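PDB 1UDD: transcriptional regulator from Pyrococcus horikoshii, which is an all-helical member of the TenA/THI-4/PQQC family, of function not defined here, that assembles from four chains. Local coordinates for residues Arg195-Ile198 and Thr199-Phe203; Met114-Met117 and Leu118-Tyr122. One frame throughout, in Å; residues are numbered along the deposited sequence.

Contact 2 comes first along the chain, within helix 108-123, and contact 1 follows within helix 190-213. Their centres lie about 12 Å apart. Each is a single helical stretch in which hydroxyl side chains bond back to the carbonyl four residues earlier, two in contact 1 and one in contact 2. The two helices pack against each other here. Phe-116 is the main link: Phe-203 CE2 comes within 3.3 Å of Phe-116 CB, and Thr-199 CG2 lies 3.5 Å from Phe-116 CE1. Both contacts also touch the second subunit. The pair of helices therefore serves the core of this all-helical chain and the assembly of subunits together.

Contact 1: residues Arg195-Ile198 and Thr199-Phe203; sequences RIFI and TGSKF
Ile-198 reaches forward along helix 190-213 to Lys-202, one turn on, while Thr-199 reaches back to Arg-195. The CG2 branch of Ile-198 lies 4.1 Å from CE of Lys-202, and the two side chains cross obliquely. CG of Lys-202 also sits 3.3 Å from the carbonyl O of Ile-198, which accepts the backbone N-H of Lys-202. The lysine chain is extended beyond CG, which brings CE near CG2 of Ile-198 while CG stays by the carbonyl O.

In Thr-199, OG1 stands beside its own backbone N (chi1 -65°) and donates to Arg-195 O at 2.8 Å. The N-H of Thr-199 bonds the same oxygen at 2.9 Å. The two donors come from opposite faces of the carbonyl plane, with OG1 tilted 34° from it. Leu-108 of the second subunit packs on Thr-199.

Ser-201 repeats the pattern on Phe-197 O, with OG at 2.8 Å and the backbone N at 3.0 Å. OG also lies 3.7 Å from CD2 of the Phe-197 ring, at an oblique approach. Two carbonyls thus take a second donor each. Both hydroxyls donate to a carbonyl of the preceding turn, and the buried Ser-201 OG is also hydrogen-bonded to Trp-17 NE1, which ties this turn of the helix to another part of the chain.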
# COMPACT_ATOMS: atom_id res chain seq x y z
N ARG A 195 14.61 8.97 -13.81
CA ARG A 195 14.90 7.54 -13.68
C ARG A 195 13.63 6.69 -13.87
O ARG A 195 13.66 5.64 -14.51
CB ARG A 195 15.50 7.24 -12.30
CG ARG A 195 16.63 8.18 -11.88
CD ARG A 195 17.41 7.64 -10.67
NE ARG A 195 17.38 8.59 -9.55
CZ ARG A 195 16.53 8.51 -8.52
NH1 ARG A 195 15.64 7.52 -8.46
NH2 ARG A 195 16.55 9.44 -7.58
N ILE A 196 12.52 7.16 -13.32
CA ILE A 196 11.26 6.41 -13.47
C ILE A 196 10.86 6.35 -14.94
O ILE A 196 10.51 5.27 -15.45
CB ILE A 196 10.11 7.07 -12.71
CG1 ILE A 196 10.31 6.91 -11.20
CG2 ILE A 196 8.80 6.40 -13.10
CD1 ILE A 196 9.42 7.82 -10.36
N PHE A 197 10.91 7.49 -15.62
CA PHE A 197 10.54 7.58 -17.02
C PHE A 197 11.48 6.74 -17.89
O PHE A 197 11.05 6.10 -18.84
CB PHE A 197 10.57 9.03 -17.51
CG PHE A 197 9.87 9.26 -18.83
CD1 PHE A 197 8.50 9.54 -18.87
CD2 PHE A 197 10.58 9.19 -20.03
CE1 PHE A 197 7.84 9.76 -20.10
CE2 PHE A 197 9.94 9.40 -21.26
CZ PHE A 197 8.56 9.69 -21.29
N ILE A 198 12.78 6.78 -17.59
CA ILE A 198 13.72 6.01 -18.38
C ILE A 198 13.52 4.50 -18.17
O ILE A 198 13.66 3.70 -19.11
CB ILE A 198 15.18 6.40 -18.05
CG1 ILE A 198 15.52 7.72 -18.75
CG2 ILE A 198 16.15 5.30 -18.53
CD1 ILE A 198 16.92 8.27 -18.43
N THR A 199 13.19 4.13 -16.95
CA THR A 199 12.93 2.71 -16.65
C THR A 199 11.71 2.26 -17.45
O THR A 199 11.72 1.19 -18.07
CB THR A 199 12.62 2.51 -15.14
OG1 THR A 199 13.78 2.84 -14.37
CG2 THR A 199 12.20 1.06 -14.85
N GLY A 200 10.67 3.08 -17.43
CA GLY A 200 9.45 2.73 -18.15
C GLY A 200 9.69 2.60 -19.63
O GLY A 200 9.10 1.74 -20.29
N SER A 201 10.57 3.46 -20.15
CA SER A 201 10.90 3.45 -21.58
C SER A 201 11.66 2.18 -21.93
O SER A 201 11.43 1.59 -23.00
CB SER A 201 11.75 4.69 -21.93
OG SER A 201 11.04 5.88 -21.63
N LYS A 202 12.57 1.76 -21.05
CA LYS A 202 13.31 0.52 -21.30
C LYS A 202 12.35 -0.67 -21.31
O LYS A 202 12.46 -1.55 -22.16
CB LYS A 202 14.38 0.30 -20.23
CG LYS A 202 15.55 1.27 -20.33
CD LYS A 202 16.65 0.81 -19.42
CE LYS A 202 17.86 1.73 -19.50
NZ LYS A 202 18.96 1.19 -18.64
N PHE A 203 11.41 -0.68 -20.38
CA PHE A 203 10.43 -1.77 -20.34
C PHE A 203 9.63 -1.81 -21.64
O PHE A 203 9.34 -2.88 -22.16
CB PHE A 203 9.47 -1.61 -19.17
CG PHE A 203 10.00 -2.16 -17.87
CD1 PHE A 203 10.41 -3.49 -17.77
CD2 PHE A 203 10.06 -1.36 -16.73
CE1 PHE A 203 10.86 -4.01 -16.56
CE2 PHE A 203 10.51 -1.87 -15.51
CZ PHE A 203 10.91 -3.20 -15.42

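Contact 2: residues Met114-Met117 and Leu118-Tyr122; sequences MDFM and LATAY
Leu-118 bonds through its backbone N to Met-114 O at 3.0 Å, in the regular pattern of an alpha helix. Its CB rests 3.7 Å from that same oxygen, and its side chain packs on Val-59 of helix 36-63. Ala-119 comes next. Its N reaches Asp-115 O at 2.7 Å, and its methyl CB lies 3.1 Å from the same carbonyl oxygen. Asp-115 of the second subunit packs on this alanine.

The stretch belongs to helix 108-123 of the helical TenA-type fold, and all the touching residues are buried. Thr-120 carries the main side-chain contact. A chi1 of -53° puts its OG1 anti to the carbonyl carbon and folds it back over the preceding turn, where it donates to Phe-116 O at 2.6 Å. The N-H of Thr-120 bonds that oxygen from the opposite face of the carbonyl plane. OG1 also approaches the Phe-116 ring obliquely, 3.3 Å from CE1. One hydroxyl thus meets both the carbonyl and the ring of one residue. Ile-196 and Ala-132 pack on the threonine from neighbouring helices.

Ala-121 bonds through N to Met-117 O, and its CB lies 3.5 Å from Met-117 O. Tyr-122 closes the stretch with its N bonded to Leu-118 O, and its OH bonds Ser-62 OG of the third subunit.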
# COMPACT_ATOMS: atom_id res chain seq x y z
N MET A 114 4.70 -4.68 -15.39
CA MET A 114 3.51 -4.36 -14.62
C MET A 114 3.87 -4.12 -13.13
O MET A 114 3.30 -3.24 -12.49
CB MET A 114 2.48 -5.47 -14.76
CG MET A 114 1.93 -5.57 -16.18
SD MET A 114 1.41 -3.94 -16.86
CE MET A 114 2.77 -3.57 -17.88
N ASP A 115 4.81 -4.90 -12.61
CA ASP A 115 5.23 -4.77 -11.21
C ASP A 115 5.94 -3.44 -10.97
O ASP A 115 5.79 -2.85 -9.91
CB ASP A 115 6.13 -5.95 -10.80
CG ASP A 115 5.34 -7.23 -10.65
OD1 ASP A 115 4.09 -7.17 -10.67
OD2 ASP A 115 5.97 -8.30 -10.49
N PHE A 116 6.71 -3.00 -11.95
CA PHE A 116 7.40 -1.72 -11.86
C PHE A 116 6.33 -0.62 -11.75
O PHE A 116 6.44 0.30 -10.93
CB PHE A 116 8.27 -1.49 -13.11
CG PHE A 116 8.44 -0.03 -13.48
CD1 PHE A 116 9.27 0.80 -12.74
CD2 PHE A 116 7.74 0.51 -14.56
CE1 PHE A 116 9.41 2.15 -13.06
CE2 PHE A 116 7.87 1.86 -14.89
CZ PHE A 116 8.71 2.68 -14.14
N MET A 117 5.27 -0.73 -12.55
CA MET A 117 4.19 0.27 -12.49
C MET A 117 3.54 0.29 -11.10
O MET A 117 3.40 1.35 -10.49
CB MET A 117 3.08 -0.04 -13.51
CG MET A 117 3.55 -0.21 -14.97
SD MET A 117 2.18 -0.16 -16.15
CE MET A 117 0.94 -0.97 -15.28
N LEU A 118 3.14 -0.88 -10.62
CA LEU A 118 2.48 -0.97 -9.33
C LEU A 118 3.41 -0.54 -8.20
O LEU A 118 3.03 0.23 -7.33
CB LEU A 118 1.99 -2.40 -9.08
CG LEU A 118 1.12 -2.57 -7.82
CD1 LEU A 118 -0.09 -1.66 -7.91
CD2 LEU A 118 0.68 -4.01 -7.69
N ALA A 119 4.63 -1.04 -8.22
CA ALA A 119 5.60 -0.67 -7.19
C ALA A 119 5.85 0.84 -7.15
O ALA A 119 5.99 1.44 -6.07
CB ALA A 119 6.91 -1.42 -7.41
N THR A 120 5.92 1.46 -8.32
CA THR A 120 6.17 2.90 -8.38
C THR A 120 4.96 3.69 -7.88
O THR A 120 5.11 4.72 -7.20
CB THR A 120 6.54 3.32 -9.81
OG1 THR A 120 7.63 2.52 -10.27
CG2 THR A 120 6.98 4.77 -9.85
N ALA A 121 3.77 3.22 -8.21
CA ALA A 121 2.54 3.86 -7.75
C ALA A 121 2.48 3.79 -6.21
O ALA A 121 2.04 4.72 -5.54
CB ALA A 121 1.33 3.15 -8.34
N TYR A 122 2.91 2.66 -5.66
CA TYR A 122 2.88 2.45 -4.23
C TYR A 122 3.90 3.29 -3.46
O TYR A 122 3.56 3.95 -2.48
CB TYR A 122 3.09 0.96 -3.89
CG TYR A 122 3.33 0.74 -2.41
CD1 TYR A 122 4.62 0.72 -1.90
CD2 TYR A 122 2.25 0.68 -1.51
CE1 TYR A 122 4.85 0.65 -0.52
CE2 TYR A 122 2.47 0.62 -0.13
CZ TYR A 122 3.77 0.61 0.36
OH TYR A 122 4.02 0.58 1.72